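PDB 6K8H: aminotransferase class-III from Sphaerobacter thermophilus DSM 20745, which belongs to the class-III aminotransferase family, with the fold of the pyridoxal-phosphate-dependent aminotransferases in a two-chain assembly. Local coordinates for residues Ala344-Gln349 with Met425-Val430; Ala352-Val357 with Glu431-Ala436; Gly400-Ala405 with Ala438-Asp443. All blocks are in the same frame, centred on the assembly; numbering follows the deposited sequence.

Contact 1: residues Ala344-Gln349 with Met425-Val430; sequences ATLGQQ and MGVPEV
Leu346 lays its two methyls on flat backbone groups of Met425-Val430. CD2 stands over the face of the peptide joining Gly426 to Val427, 3.7 Å from both Gly426 C and Val427 N, while CD1 lies above the plane of the preceding peptide, 3.5 Å from Met425 O. The other flat group reaching across is the Gln349 carboxamide, whose OE1 touches Val427 CG2 at 3.8 Å, the two side chains crossing at about a right angle. Leucine suits its place because its forked end can spread over two peptides at once; its CG stands anti to the carbonyl carbon (chi1 -75°). Gly426 is the N-cap of helix 427-445, and its backbone lies under these methyls. Further along, Val430 CG2 meets Leu346 CD2 at 4.0 Å, and its CG1 rests against the backbone of Gln349. Within Met425-Val430, Gly426 N donates to Glu429 OE1 over 2.8 Å, with an N-H...O angle of 158°, on the anti side of the carboxylate and 34° out of its plane. This is the Glu429 half of a capping box, and the negative charge probably gains from lying at a helix N-terminus. Met425 O is hydrogen-bonded by Arg342 NH1. No hydrogen bond joins the two segments: the contact rests on van der Waals packing of methyls on peptide planes and on each other, while Met425 O and Gly426 N have their own partners.

Contact 2: residues Ala352-Val357 with Glu431-Ala436; sequences AGVEEV and EAFVDA
Helix segments 352-357 and 431-436 run almost side by side in the same direction, their axes 9.4 Å apart at closest approach and inclined by 18°, with Val354 and Val434 the nearest pair of CA atoms. Val434 is the central side chain. Its CG2 settles on the backbone of Gly353, 4.1 Å from Gly353 CA, and its CG1 lies 3.8 Å from Gly353 O; glycine suits this place because a bare CA lets the valine press directly on the main chain. One turn on, the side chains of Val357 and Val434 lie alongside one another, pointing oppositely, with Val357 CG2 meeting Val434 CG1 at 3.6 Å. The valine methyls branch close to the backbone, which fits them to fill the groove between two nearly parallel helices without long, flexible side chains. On the buried flank, Phe433 holds CG anti to the backbone N (chi1 -177°). Its ring presents the CE1 edge to the other helix, where Val354 CG2 lies in the ring plane, 3.8 Å from Phe433 CE1. The same ring meets Phe374 edge-to-face, so the helix pair is joined there to strand 373-377, and Val354 also rests on Val367 and Ile376. With no hydrogen bond between the segments, cohesion comes from dispersion and the hydrophobic effect, as the valine and phenylalanine packing excludes water from the seam.

Contact 3: residues Gly400-Ala405 with Ala438-Asp443; sequences GRVHEA and AAALQD
Ala405 and Ala440 meet methyl to methyl, CB to CB at 3.7 Å, where helix segments 400-405 and 438-443 approach to 8.2 Å between axes at an angle of 130°. Alanine suits both places: it is small enough to let the backbones come near, and Ala440 CB also lies 3.8 Å from Val402 O. Val402 divides its branches between two partners. CG1 faces Ala440 CB, while CG2 meets Leu441 CD1 at 4.3 Å. Leu441 starts away from the other helix, yet chi2 of 50° brings its CD1 round to that methyl. Asp443 turns CG anti to its carbonyl carbon (chi1 -69°), and OD2 comes 3.6 Å from Ala405 CB; this oxygen is not left to an apolar neighbour alone, since it forms a salt bridge with Arg409. Arg401 extends through its methylenes before bending at the end, and NH1 donates 2.8 Å to water 1 in the guanidinium plane. That water in turn donates a long, weak bond to Asp443 O, a loose polar link beside the apolar seam. Helix 393-408 is thus packed across helix 427-445, while Leu441 continues onto Leu358 and Ala361 of helix 337-361. Val402 reaches loop residues Leu378 and Leu417, and on the flank of helix 393-408 Glu404 forms a salt bridge with Arg13 from the N-terminal part of the chain.

How the contacts relate
All three contacts use helix 427-445, taken from its start in contact 1 to its later turns in contact 3. Contacts 1 and 2 pair it with the same partner, helix 337-361, their centres about 10 Å apart, whereas contact 3 sets it against helix 393-408. Contacts 2 and 3 touch: Val357 CG1 packs 3.6 Å from Ala438 CA. Contact 3 is the buried one; the other two are partly buried. None has a direct hydrogen bond between its segments, but the chemistry shifts with place: methyls on peptide planes at the helix start, a valine and phenylalanine seam midway, and close alanines with a weak water-mediated link last.

Contact 1: residues Ala344-Gln349 with Met425-Val430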
loop_
_atom_site.group_PDB
_atom_site.type_symbol
_atom_site.label_atom_id
_atom_site.label_comp_id
_atom_site.label_asym_id
_atom_site.label_seq_id
_atom_site.Cartn_x
_atom_site.Cartn_y
_atom_site.Cartn_z
ATOM N N ALA B 344 5.136 -28.973 6.336
ATOM C CA ALA B 344 6.410 -29.092 7.036
ATOM C C ALA B 344 7.104 -30.398 6.680
ATOM O O ALA B 344 8.328 -30.435 6.502
ATOM C CB ALA B 344 6.186 -28.980 8.544
ATOM N N THR B 345 6.337 -31.481 6.549
ATOM C CA THR B 345 6.932 -32.745 6.133
ATOM C C THR B 345 7.499 -32.635 4.724
ATOM O O THR B 345 8.630 -33.061 4.460
ATOM C CB THR B 345 5.902 -33.860 6.231
ATOM O OG1 THR B 345 5.552 -34.032 7.610
ATOM C CG2 THR B 345 6.476 -35.151 5.674
ATOM N N LEU B 346 6.725 -32.049 3.804
ATOM C CA LEU B 346 7.220 -31.883 2.443
ATOM C C LEU B 346 8.468 -31.003 2.410
ATOM O O LEU B 346 9.404 -31.265 1.641
ATOM C CB LEU B 346 6.125 -31.285 1.560
ATOM C CG LEU B 346 4.980 -32.216 1.142
ATOM C CD1 LEU B 346 3.898 -31.431 0.398
ATOM C CD2 LEU B 346 5.505 -33.372 0.296
ATOM N N GLY B 347 8.505 -29.962 3.244
ATOM C CA GLY B 347 9.674 -29.099 3.283
ATOM C C GLY B 347 10.898 -29.822 3.803
ATOM O O GLY B 347 11.995 -29.686 3.248
ATOM N N GLN B 348 10.726 -30.613 4.864
ATOM C CA GLN B 348 11.833 -31.426 5.360
ATOM C C GLN B 348 12.336 -32.389 4.286
ATOM O O GLN B 348 13.547 -32.568 4.125
ATOM C CB GLN B 348 11.408 -32.184 6.621
ATOM C CG GLN B 348 12.578 -32.718 7.425
ATOM C CD GLN B 348 13.202 -33.958 6.800
ATOM O OE1 GLN B 348 12.508 -34.771 6.171
ATOM N NE2 GLN B 348 14.519 -34.110 6.967
ATOM N N GLN B 349 11.417 -33.038 3.559
ATOM C CA GLN B 349 11.817 -33.954 2.491
ATOM C C GLN B 349 12.599 -33.238 1.392
ATOM O O GLN B 349 13.616 -33.754 0.900
ATOM C CB GLN B 349 10.580 -34.647 1.919
ATOM C CG GLN B 349 9.994 -35.679 2.870
ATOM C CD GLN B 349 8.808 -36.411 2.283
ATOM O OE1 GLN B 349 7.823 -35.794 1.872
ATOM N NE2 GLN B 349 8.897 -37.737 2.230
ATOM N N MET B 425 1.175 -28.804 -3.953
ATOM C CA MET B 425 2.334 -29.669 -4.103
ATOM C C MET B 425 2.214 -30.933 -3.270
ATOM O O MET B 425 1.588 -30.954 -2.205
ATOM C CB MET B 425 3.621 -28.940 -3.708
ATOM C CG MET B 425 4.065 -27.911 -4.709
ATOM S SD MET B 425 5.550 -27.034 -4.170
ATOM C CE MET B 425 5.739 -25.910 -5.552
ATOM N N GLY B 426 2.842 -31.989 -3.772
ATOM C CA GLY B 426 3.021 -33.219 -3.039
ATOM C C GLY B 426 4.418 -33.772 -3.235
ATOM O O GLY B 426 5.332 -33.061 -3.675
ATOM N N VAL B 427 4.598 -35.048 -2.887
ATOM C CA VAL B 427 5.897 -35.690 -3.106
ATOM C C VAL B 427 6.359 -35.599 -4.557
ATOM O O VAL B 427 7.561 -35.374 -4.783
ATOM C CB VAL B 427 5.859 -37.138 -2.571
ATOM C CG1 VAL B 427 7.037 -37.942 -3.086
ATOM C CG2 VAL B 427 5.835 -37.113 -1.054
ATOM N N PRO B 428 5.501 -35.782 -5.577
ATOM C CA PRO B 428 6.016 -35.666 -6.958
ATOM C C PRO B 428 6.663 -34.319 -7.259
ATOM O O PRO B 428 7.699 -34.273 -7.931
ATOM C CB PRO B 428 4.764 -35.903 -7.809
ATOM C CG PRO B 428 3.901 -36.786 -6.960
ATOM C CD PRO B 428 4.093 -36.248 -5.567
ATOM N N GLU B 429 6.089 -33.214 -6.781
ATOM C CA GLU B 429 6.705 -31.910 -7.033
ATOM C C GLU B 429 8.036 -31.770 -6.301
ATOM O O GLU B 429 8.982 -31.191 -6.839
ATOM C CB GLU B 429 5.748 -30.786 -6.631
ATOM C CG GLU B 429 4.600 -30.554 -7.620
ATOM C CD GLU B 429 3.551 -31.664 -7.578
ATOM O OE1 GLU B 429 3.430 -32.344 -6.531
ATOM O OE2 GLU B 429 2.854 -31.855 -8.594
ATOM N N VAL B 430 8.127 -32.293 -5.073
ATOM C CA VAL B 430 9.375 -32.243 -4.309
ATOM C C VAL B 430 10.468 -33.044 -5.013
ATOM O O VAL B 430 11.613 -32.593 -5.150
ATOM C CB VAL B 430 9.130 -32.752 -2.873
ATOM C CG1 VAL B 430 10.449 -32.958 -2.142
ATOM C CG2 VAL B 430 8.242 -31.777 -2.104
#

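Contact 2: residues Ala352-Val357 with Glu431-Ala436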
loop_
_atom_site.group_PDB
_atom_site.type_symbol
_atom_site.label_atom_id
_atom_site.label_comp_id
_atom_site.label_asym_id
_atom_site.label_seq_id
_atom_site.Cartn_x
_atom_site.Cartn_y
_atom_site.Cartn_z
ATOM N N ALA B 352 16.128 -32.274 2.854
ATOM C CA ALA B 352 16.990 -33.450 2.961
ATOM C C ALA B 352 17.431 -33.943 1.588
ATOM O O ALA B 352 18.597 -34.333 1.405
ATOM C CB ALA B 352 16.273 -34.564 3.726
ATOM N N GLY B 353 16.523 -33.930 0.607
ATOM C CA GLY B 353 16.902 -34.349 -0.731
ATOM C C GLY B 353 17.991 -33.474 -1.323
ATOM O O GLY B 353 18.937 -33.972 -1.948
ATOM N N VAL B 354 17.883 -32.157 -1.119
ATOM C CA VAL B 354 18.900 -31.246 -1.631
ATOM C C VAL B 354 20.235 -31.471 -0.925
ATOM O O VAL B 354 21.305 -31.425 -1.554
ATOM C CB VAL B 354 18.430 -29.786 -1.488
ATOM C CG1 VAL B 354 19.582 -28.839 -1.762
ATOM C CG2 VAL B 354 17.263 -29.511 -2.428
ATOM N N GLU B 355 20.206 -31.693 0.391
ATOM C CA GLU B 355 21.457 -31.961 1.099
ATOM C C GLU B 355 22.112 -33.227 0.567
ATOM O O GLU B 355 23.337 -33.287 0.417
ATOM C CB GLU B 355 21.215 -32.080 2.605
ATOM C CG GLU B 355 20.929 -30.758 3.303
ATOM C CD GLU B 355 20.389 -30.952 4.716
ATOM O OE1 GLU B 355 20.075 -32.111 5.079
ATOM O OE2 GLU B 355 20.261 -29.948 5.456
ATOM N N GLU B 356 21.309 -34.250 0.267
ATOM C CA GLU B 356 21.876 -35.474 -0.291
ATOM C C GLU B 356 22.459 -35.239 -1.681
ATOM O O GLU B 356 23.505 -35.804 -2.011
ATOM C CB GLU B 356 20.824 -36.585 -0.318
ATOM C CG GLU B 356 21.249 -37.845 -1.085
ATOM C CD GLU B 356 22.442 -38.576 -0.462
ATOM O OE1 GLU B 356 22.882 -38.194 0.648
ATOM O OE2 GLU B 356 22.944 -39.542 -1.087
ATOM N N VAL B 357 21.808 -34.403 -2.507
ATOM C CA VAL B 357 22.348 -34.090 -3.838
ATOM C C VAL B 357 23.697 -33.395 -3.711
ATOM O O VAL B 357 24.657 -33.719 -4.423
ATOM C CB VAL B 357 21.358 -33.220 -4.644
ATOM C CG1 VAL B 357 22.051 -32.577 -5.852
ATOM C CG2 VAL B 357 20.168 -34.030 -5.101
ATOM N N GLU B 431 10.138 -34.257 -5.444
ATOM C CA GLU B 431 11.102 -35.062 -6.184
ATOM C C GLU B 431 11.503 -34.395 -7.496
ATOM O O GLU B 431 12.672 -34.445 -7.884
ATOM C CB GLU B 431 10.536 -36.461 -6.427
ATOM C CG GLU B 431 10.656 -37.317 -5.191
ATOM C CD GLU B 431 9.902 -38.625 -5.277
ATOM O OE1 GLU B 431 9.156 -38.838 -6.262
ATOM O OE2 GLU B 431 10.052 -39.439 -4.339
ATOM N N ALA B 432 10.553 -33.767 -8.196
ATOM C CA ALA B 432 10.914 -33.038 -9.407
ATOM C C ALA B 432 11.902 -31.922 -9.093
ATOM O O ALA B 432 12.882 -31.725 -9.824
ATOM C CB ALA B 432 9.665 -32.480 -10.095
ATOM N N PHE B 433 11.671 -31.187 -7.998
ATOM C CA PHE B 433 12.635 -30.165 -7.607
ATOM C C PHE B 433 14.014 -30.772 -7.358
ATOM O O PHE B 433 15.023 -30.276 -7.876
ATOM C CB PHE B 433 12.166 -29.399 -6.362
ATOM C CG PHE B 433 13.106 -28.302 -5.976
ATOM C CD1 PHE B 433 14.211 -28.564 -5.170
ATOM C CD2 PHE B 433 12.934 -27.020 -6.480
ATOM C CE1 PHE B 433 15.110 -27.567 -4.839
ATOM C CE2 PHE B 433 13.825 -26.005 -6.160
ATOM C CZ PHE B 433 14.915 -26.275 -5.334
ATOM N N VAL B 434 14.081 -31.847 -6.568
ATOM C CA VAL B 434 15.386 -32.395 -6.184
ATOM C C VAL B 434 16.134 -32.925 -7.411
ATOM O O VAL B 434 17.350 -32.699 -7.571
ATOM C CB VAL B 434 15.221 -33.479 -5.102
ATOM C CG1 VAL B 434 16.550 -34.207 -4.858
ATOM C CG2 VAL B 434 14.719 -32.858 -3.804
ATOM N N ASP B 435 15.421 -33.620 -8.304
ATOM C CA ASP B 435 16.040 -34.115 -9.536
ATOM C C ASP B 435 16.547 -32.969 -10.407
ATOM O O ASP B 435 17.667 -33.029 -10.951
ATOM C CB ASP B 435 15.040 -34.970 -10.314
ATOM C CG ASP B 435 14.733 -36.294 -9.619
ATOM O OD1 ASP B 435 15.425 -36.632 -8.630
ATOM O OD2 ASP B 435 13.804 -36.999 -10.066
ATOM N N ALA B 436 15.728 -31.918 -10.563
ATOM C CA ALA B 436 16.141 -30.774 -11.370
ATOM C C ALA B 436 17.333 -30.061 -10.759
ATOM O O ALA B 436 18.182 -29.544 -11.492
ATOM C CB ALA B 436 14.974 -29.809 -11.550
#

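Contact 3: residues Gly400-Ala405 with Ala438-Asp443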
loop_
_atom_site.group_PDB
_atom_site.type_symbol
_atom_site.label_atom_id
_atom_site.label_comp_id
_atom_site.label_asym_id
_atom_site.label_seq_id
_atom_site.Cartn_x
_atom_site.Cartn_y
_atom_site.Cartn_z
ATOM N N GLY B 400 24.097 -18.162 -9.798
ATOM C CA GLY B 400 23.405 -17.734 -11.005
ATOM C C GLY B 400 23.341 -18.824 -12.055
ATOM O O GLY B 400 22.327 -18.979 -12.738
ATOM N N ARG B 401 24.428 -19.583 -12.212
ATOM C CA ARG B 401 24.381 -20.725 -13.130
ATOM C C ARG B 401 23.334 -21.748 -12.682
ATOM O O ARG B 401 22.547 -22.245 -13.499
ATOM C CB ARG B 401 25.760 -21.385 -13.237
ATOM C CG ARG B 401 26.752 -20.658 -14.140
ATOM C CD ARG B 401 28.053 -21.473 -14.368
ATOM N NE ARG B 401 28.904 -20.834 -15.377
ATOM C CZ ARG B 401 28.688 -20.912 -16.688
ATOM N NH1 ARG B 401 27.658 -21.611 -17.154
ATOM N NH2 ARG B 401 29.495 -20.294 -17.540
ATOM N N VAL B 402 23.299 -22.061 -11.381
ATOM C CA VAL B 402 22.324 -23.038 -10.895
ATOM C C VAL B 402 20.905 -22.530 -11.130
ATOM O O VAL B 402 20.023 -23.276 -11.574
ATOM C CB VAL B 402 22.578 -23.358 -9.406
ATOM C CG1 VAL B 402 21.454 -24.225 -8.828
ATOM C CG2 VAL B 402 23.921 -24.048 -9.237
ATOM N N HIS B 403 20.668 -21.243 -10.859
ATOM C CA HIS B 403 19.332 -20.681 -11.036
ATOM C C HIS B 403 18.903 -20.710 -12.501
ATOM O O HIS B 403 17.777 -21.109 -12.821
ATOM C CB HIS B 403 19.288 -19.256 -10.484
ATOM C CG HIS B 403 18.013 -18.532 -10.780
ATOM N ND1 HIS B 403 17.876 -17.670 -11.846
ATOM C CD2 HIS B 403 16.813 -18.552 -10.155
ATOM C CE1 HIS B 403 16.648 -17.185 -11.864
ATOM N NE2 HIS B 403 15.982 -17.701 -10.846
ATOM N N GLU B 404 19.797 -20.299 -13.409
ATOM C CA GLU B 404 19.464 -20.309 -14.832
ATOM C C GLU B 404 19.171 -21.725 -15.329
ATOM O O GLU B 404 18.209 -21.946 -16.084
ATOM C CB GLU B 404 20.605 -19.665 -15.628
ATOM C CG GLU B 404 20.406 -19.637 -17.140
ATOM C CD GLU B 404 19.391 -18.598 -17.605
ATOM O OE1 GLU B 404 18.880 -17.808 -16.774
ATOM O OE2 GLU B 404 19.098 -18.567 -18.822
ATOM N N ALA B 405 19.973 -22.708 -14.898
ATOM C CA ALA B 405 19.709 -24.089 -15.303
ATOM C C ALA B 405 18.375 -24.583 -14.757
ATOM O O ALA B 405 17.605 -25.239 -15.475
ATOM C CB ALA B 405 20.846 -25.007 -14.851
ATOM N N ALA B 438 19.744 -31.498 -8.964
ATOM C CA ALA B 438 20.911 -32.321 -9.292
ATOM C C ALA B 438 21.395 -32.042 -10.714
ATOM O O ALA B 438 22.598 -31.832 -10.963
ATOM C CB ALA B 438 20.570 -33.802 -9.115
ATOM N N ALA B 439 20.461 -32.004 -11.661
ATOM C CA ALA B 439 20.856 -31.712 -13.037
ATOM C C ALA B 439 21.434 -30.303 -13.171
ATOM O O ALA B 439 22.407 -30.089 -13.907
ATOM C CB ALA B 439 19.666 -31.903 -13.971
ATOM N N ALA B 440 20.856 -29.327 -12.460
ATOM C CA ALA B 440 21.331 -27.947 -12.549
ATOM C C ALA B 440 22.727 -27.795 -11.961
ATOM O O ALA B 440 23.540 -27.012 -12.460
ATOM C CB ALA B 440 20.358 -27.008 -11.828
ATOM N N LEU B 441 23.005 -28.500 -10.869
ATOM C CA LEU B 441 24.346 -28.499 -10.301
ATOM C C LEU B 441 25.356 -29.059 -11.302
ATOM O O LEU B 441 26.430 -28.464 -11.525
ATOM C CB LEU B 441 24.336 -29.296 -8.996
ATOM C CG LEU B 441 25.383 -29.107 -7.900
ATOM C CD1 LEU B 441 25.538 -27.633 -7.547
ATOM C CD2 LEU B 441 24.966 -29.933 -6.677
ATOM N N GLN B 442 24.991 -30.151 -11.972
ATOM C CA GLN B 442 25.916 -30.735 -12.977
ATOM C C GLN B 442 26.156 -29.689 -14.075
ATOM O O GLN B 442 27.321 -29.427 -14.388
ATOM C CB GLN B 442 25.329 -32.037 -13.517
ATOM C CG GLN B 442 25.321 -33.151 -12.483
ATOM C CD GLN B 442 24.458 -34.322 -12.878
ATOM O OE1 GLN B 442 23.994 -34.420 -14.011
ATOM N NE2 GLN B 442 24.226 -35.222 -11.933
ATOM N N ASP B 443 25.089 -29.052 -14.558
ATOM C CA ASP B 443 25.225 -27.994 -15.560
ATOM C C ASP B 443 26.172 -26.897 -15.096
ATOM O O ASP B 443 27.068 -26.474 -15.837
ATOM C CB ASP B 443 23.874 -27.381 -15.862
ATOM C CG ASP B 443 22.963 -28.309 -16.602
ATOM O OD1 ASP B 443 23.364 -29.430 -16.985
ATOM O OD2 ASP B 443 21.820 -27.883 -16.811
HETATM O O HOH W 1 25.650 -23.335 -16.213
#